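Local coordinates for protein oxidoreductase, zinc-binding dehydrogenase family (Myxococcus xanthus, PDB 5K1S) that acts as a medium-chain reductase involved in the alternative de novo biosynthesis of isovaleryl coenzyme A, and binds zinc at two sites in each chain, at residues G118-L122 / Y307-Q311; D91-W95 / V146-R151. One frame throughout, in Å; residues are numbered along the deposited sequence.

In the fold
Contact 1 (118-122 with 307-311) joins the loop carrying the four-cysteine zinc site to the chain between strand 302-305 and helix 311-323. Contact 2 (91-95 with 146-151) lies within the GroES-like domain. Both are partly buried; the centre of contact 1 is about 12 Å from the centre of the chain, that of contact 2 about 19 Å. Contact 1 has a single, very short hydroxyl-to-carbonyl pairing among small van der Waals contacts, and the second subunit packs beside it. Contact 2 relies on a tryptophan sandwiched between leucine and arginine, and no other protein chain of the assembly reaches it. The two contacts touch: Q311 of contact 1 gives a probable hydrogen bond to L149 O of contact 2.

Contact 1: G118-L122 / Y307-Q311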
loop_
_atom_site.group_PDB
_atom_site.type_symbol
_atom_site.label_atom_id
_atom_site.label_comp_id
_atom_site.label_asym_id
_atom_site.label_seq_id
_atom_site.Cartn_x
_atom_site.Cartn_y
_atom_site.Cartn_z
ATOM N N GLY A 118 1.286 3.264 -17.600
ATOM C CA GLY A 118 0.039 2.586 -17.314
ATOM C C GLY A 118 -0.681 3.081 -16.081
ATOM O O GLY A 118 -1.690 2.483 -15.691
ATOM N N ARG A 119 -0.198 4.148 -15.456
ATOM C CA ARG A 119 -0.823 4.717 -14.260
ATOM C C ARG A 119 -1.745 5.874 -14.624
ATOM O O ARG A 119 -1.683 6.951 -14.031
ATOM C CB ARG A 119 0.249 5.171 -13.275
ATOM C CG ARG A 119 1.369 4.163 -13.045
ATOM C CD ARG A 119 0.851 2.861 -12.465
ATOM N NE ARG A 119 0.204 3.053 -11.168
ATOM C CZ ARG A 119 0.846 3.106 -10.005
ATOM N NH1 ARG A 119 0.164 3.279 -8.881
ATOM N NH2 ARG A 119 2.167 2.993 -9.958
ATOM N N ASN A 120 -2.616 5.658 -15.613
ATOM C CA ASN A 120 -3.490 6.730 -16.086
ATOM C C ASN A 120 -4.360 7.285 -14.967
ATOM O O ASN A 120 -4.702 8.474 -14.979
ATOM C CB ASN A 120 -4.363 6.223 -17.233
ATOM C CG ASN A 120 -3.544 5.684 -18.389
ATOM O OD1 ASN A 120 -2.418 5.222 -18.204
ATOM N ND2 ASN A 120 -4.104 5.744 -19.592
ATOM N N SER A 121 -4.728 6.450 -13.992
ATOM C CA SER A 121 -5.517 6.926 -12.864
ATOM C C SER A 121 -4.842 8.081 -12.138
ATOM O O SER A 121 -5.530 8.879 -11.494
ATOM C CB SER A 121 -5.772 5.781 -11.881
ATOM O OG SER A 121 -6.513 4.738 -12.491
ATOM N N LEU A 122 -3.518 8.192 -12.235
ATOM C CA LEU A 122 -2.756 9.195 -11.504
ATOM C C LEU A 122 -2.363 10.394 -12.357
ATOM O O LEU A 122 -1.655 11.278 -11.865
ATOM C CB LEU A 122 -1.494 8.556 -10.914
ATOM C CG LEU A 122 -1.727 7.306 -10.065
ATOM C CD1 LEU A 122 -0.400 6.713 -9.617
ATOM C CD2 LEU A 122 -2.607 7.621 -8.865
ATOM N N TYR A 307 -7.481 3.298 -7.834
ATOM C CA TYR A 307 -8.333 4.438 -8.142
ATOM C C TYR A 307 -8.645 4.475 -9.631
ATOM O O TYR A 307 -7.772 4.222 -10.464
ATOM C CB TYR A 307 -7.656 5.747 -7.711
ATOM C CG TYR A 307 -8.461 6.997 -8.004
ATOM C CD1 TYR A 307 -9.631 7.273 -7.311
ATOM C CD2 TYR A 307 -8.036 7.910 -8.962
ATOM C CE1 TYR A 307 -10.365 8.413 -7.572
ATOM C CE2 TYR A 307 -8.762 9.058 -9.230
ATOM C CZ TYR A 307 -9.927 9.305 -8.531
ATOM O OH TYR A 307 -10.653 10.447 -8.794
ATOM N N ALA A 308 -9.901 4.780 -9.954
ATOM C CA ALA A 308 -10.317 5.017 -11.332
ATOM C C ALA A 308 -10.165 3.774 -12.202
ATOM O O ALA A 308 -9.801 2.700 -11.714
ATOM C CB ALA A 308 -9.518 6.176 -11.931
ATOM N N THR A 309 -10.444 3.920 -13.497
ATOM C CA THR A 309 -10.375 2.826 -14.453
ATOM C C THR A 309 -9.723 3.333 -15.731
ATOM O O THR A 309 -9.925 4.486 -16.122
ATOM C CB THR A 309 -11.773 2.264 -14.761
ATOM O OG1 THR A 309 -12.426 1.898 -13.540
ATOM C CG2 THR A 309 -11.683 1.043 -15.669
ATOM N N THR A 310 -8.943 2.472 -16.376
ATOM C CA THR A 310 -8.244 2.828 -17.601
ATOM C C THR A 310 -9.036 2.371 -18.823
ATOM O O THR A 310 -9.988 1.592 -18.734
ATOM C CB THR A 310 -6.840 2.215 -17.628
ATOM O OG1 THR A 310 -6.939 0.787 -17.687
ATOM C CG2 THR A 310 -6.052 2.620 -16.395
ATOM N N GLN A 311 -8.615 2.873 -19.985
ATOM C CA GLN A 311 -9.280 2.517 -21.234
ATOM C C GLN A 311 -9.167 1.022 -21.506
ATOM O O GLN A 311 -10.107 0.401 -22.019
ATOM C CB GLN A 311 -8.679 3.327 -22.382
ATOM C CG GLN A 311 -9.509 3.336 -23.647
ATOM C CD GLN A 311 -8.970 4.303 -24.688
ATOM O OE1 GLN A 311 -7.758 4.446 -24.851
ATOM N NE2 GLN A 311 -9.872 4.976 -25.394
#
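S121 and A308 are paired in the backbone register, their CA atoms 5.4 Å apart, while N120 faces T310 at a CA-CA distance of 6.3 Å; the end-to-end directions of 118-121 and 307-310 differ by 128°. G118, with positive phi, ends helix 113-116 in a Schellman motif, and a 3-10 turn over 120-122 then presents S121 to the irregular segment 307-311.

The S121 hydroxyl does most of the touching. With OG beside its own backbone N (chi1 -62°), it donates a hydrogen bond to Y307 O; the 2.4 Å between S121 OG and Y307 O is very short, and its exact length is doubtful. OG also lies 3.4 Å from A308 CB. Y307 CG is anti to the backbone N (chi1 179°), which lays the CD2 edge of the ring beside S121 O, 3.7 Å away and in the ring plane. Farther along, the methyl CG2 of T310 lies 4.1 Å from N120 CB. The hydroxyl of T310 is used elsewhere, capping a backbone N of helix 311-323.

N120 neighbours the zinc ligands C115 and C123. E300 of the second subunit bonds to Y307 N and forms a salt bridge with R119. The chemistry implies one polar link set among van der Waals contacts of A308, Y307 and T310: the S121 hydroxyl probably pairs with the Y307 carbonyl, which would join the zinc-binding loop to the chain leading into helix 311-323, beside the subunit interface.

Contact 2: D91-W95 / V146-R151; sequences DTPGW and VGGLGR
T92 and V146 form the nearest backbone pair, CA to CA 7.0 Å, where a type I turn from T92 to W95, closed by W95 N to T92 O, faces a short 3-10 segment followed by strand 149-151.

W95 carries the contact, sandwiched between two side chains of the opposing segment. Over one face of the indole lies the guanidinium of R151, its plane 16° from that of the ring; R151 CZ sits 3.6 Å from the centroid of the six-membered ring and 7° off the normal, which identifies a cation-pi stack. The arginine chain is extended from CG to NE (chi3 169°), which carries the group back across the indole, with CG itself 3.6 Å from W95 CH2. On the opposite face L149 makes a CH-pi contact, CD1 standing 4.2 Å from the same centroid. V146 comes in obliquely at the pyrrole end, CG1 to W95 CD1, and the same methyl meets T92 CG2 at 3.8 Å. The one polar atom of the indole is satisfied in the ring plane: W95 NE1 donates to a water 3.1 Å away, which bonds only weakly to V146 O. The hydroxyl of T92 turns to G89 O.

V47 and A101, on strands 46-56 and 100-103, also pack on W95, and R151 N bonds to D315. A turn in the loop between antiparallel strands 80-88 and 100-103 is thereby folded down on strand 149-151, the sheet neighbour of 100-103, as loop-on-sheet packing in the GroES-like domain of medium-chain dehydrogenases/reductases.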
loop_
_atom_site.group_PDB
_atom_site.type_symbol
_atom_site.label_atom_id
_atom_site.label_comp_id
_atom_site.label_asym_id
_atom_site.label_seq_id
_atom_site.Cartn_x
_atom_site.Cartn_y
_atom_site.Cartn_z
ATOM N N ASP A 91 -9.040 12.942 -36.882
ATOM C CA ASP A 91 -8.130 12.264 -35.959
ATOM C C ASP A 91 -8.896 11.334 -35.018
ATOM O O ASP A 91 -8.781 11.412 -33.793
ATOM C CB ASP A 91 -7.291 13.275 -35.173
ATOM C CG ASP A 91 -6.112 13.790 -35.964
ATOM O OD1 ASP A 91 -5.378 12.960 -36.542
ATOM O OD2 ASP A 91 -5.921 15.023 -36.016
ATOM N N THR A 92 -9.689 10.445 -35.609
ATOM C CA THR A 92 -10.391 9.387 -34.880
ATOM C C THR A 92 -10.197 8.071 -35.623
ATOM O O THR A 92 -11.162 7.407 -36.014
ATOM C CB THR A 92 -11.874 9.722 -34.728
ATOM O OG1 THR A 92 -12.438 10.001 -36.015
ATOM C CG2 THR A 92 -12.058 10.930 -33.822
ATOM N N PRO A 93 -8.943 7.663 -35.833
ATOM C CA PRO A 93 -8.691 6.516 -36.724
ATOM C C PRO A 93 -9.355 5.231 -36.265
ATOM O O PRO A 93 -9.836 4.456 -37.102
ATOM C CB PRO A 93 -7.160 6.402 -36.718
ATOM C CG PRO A 93 -6.726 7.083 -35.458
ATOM C CD PRO A 93 -7.703 8.192 -35.243
ATOM N N GLY A 94 -9.397 4.980 -34.960
ATOM C CA GLY A 94 -9.984 3.761 -34.449
ATOM C C GLY A 94 -11.479 3.796 -34.247
ATOM O O GLY A 94 -12.056 2.792 -33.821
ATOM N N TRP A 95 -12.133 4.916 -34.546
ATOM C CA TRP A 95 -13.552 5.085 -34.267
ATOM C C TRP A 95 -14.275 5.548 -35.519
ATOM O O TRP A 95 -13.854 6.513 -36.167
ATOM C CB TRP A 95 -13.767 6.084 -33.128
ATOM C CG TRP A 95 -13.256 5.578 -31.820
ATOM C CD1 TRP A 95 -12.042 5.838 -31.256
ATOM C CD2 TRP A 95 -13.942 4.707 -30.915
ATOM N NE1 TRP A 95 -11.932 5.189 -30.050
ATOM C CE2 TRP A 95 -13.084 4.486 -29.819
ATOM C CE3 TRP A 95 -15.196 4.094 -30.924
ATOM C CZ2 TRP A 95 -13.443 3.679 -28.745
ATOM C CZ3 TRP A 95 -15.550 3.294 -29.856
ATOM C CH2 TRP A 95 -14.677 3.094 -28.782
ATOM N N VAL A 146 -11.738 10.336 -27.805
ATOM C CA VAL A 146 -11.578 8.903 -28.031
ATOM C C VAL A 146 -10.783 8.269 -26.898
ATOM O O VAL A 146 -10.952 7.080 -26.600
ATOM C CB VAL A 146 -10.923 8.639 -29.403
ATOM C CG1 VAL A 146 -11.841 9.120 -30.524
ATOM C CG2 VAL A 146 -9.557 9.309 -29.493
ATOM N N GLY A 147 -9.925 9.045 -26.237
ATOM C CA GLY A 147 -9.123 8.523 -25.147
ATOM C C GLY A 147 -9.912 8.105 -23.924
ATOM O O GLY A 147 -9.357 7.410 -23.065
ATOM N N GLY A 148 -11.179 8.500 -23.825
ATOM C CA GLY A 148 -11.989 8.152 -22.674
ATOM C C GLY A 148 -13.142 7.216 -22.984
ATOM O O GLY A 148 -14.139 7.200 -22.254
ATOM N N LEU A 149 -13.019 6.426 -24.047
ATOM C CA LEU A 149 -14.082 5.532 -24.488
ATOM C C LEU A 149 -13.632 4.081 -24.398
ATOM O O LEU A 149 -12.474 3.760 -24.680
ATOM C CB LEU A 149 -14.507 5.845 -25.930
ATOM C CG LEU A 149 -15.227 7.172 -26.179
ATOM C CD1 LEU A 149 -15.585 7.296 -27.651
ATOM C CD2 LEU A 149 -16.476 7.301 -25.314
ATOM N N GLY A 150 -14.558 3.213 -23.996
ATOM C CA GLY A 150 -14.357 1.778 -24.041
ATOM C C GLY A 150 -15.310 1.149 -25.037
ATOM O O GLY A 150 -16.357 1.729 -25.335
ATOM N N ARG A 151 -14.975 -0.030 -25.554
ATOM C CA ARG A 151 -15.738 -0.655 -26.628
ATOM C C ARG A 151 -16.733 -1.657 -26.061
ATOM O O ARG A 151 -16.357 -2.555 -25.299
ATOM C CB ARG A 151 -14.801 -1.337 -27.623
ATOM C CG ARG A 151 -13.851 -0.364 -28.288
ATOM C CD ARG A 151 -13.122 -0.979 -29.459
ATOM N NE ARG A 151 -12.417 0.041 -30.232
ATOM C CZ ARG A 151 -12.978 0.786 -31.179
ATOM N NH1 ARG A 151 -14.261 0.635 -31.484
ATOM N NH2 ARG A 151 -12.254 1.690 -31.823
HETATM O O HOH W 1 -9.018 5.541 -28.916
#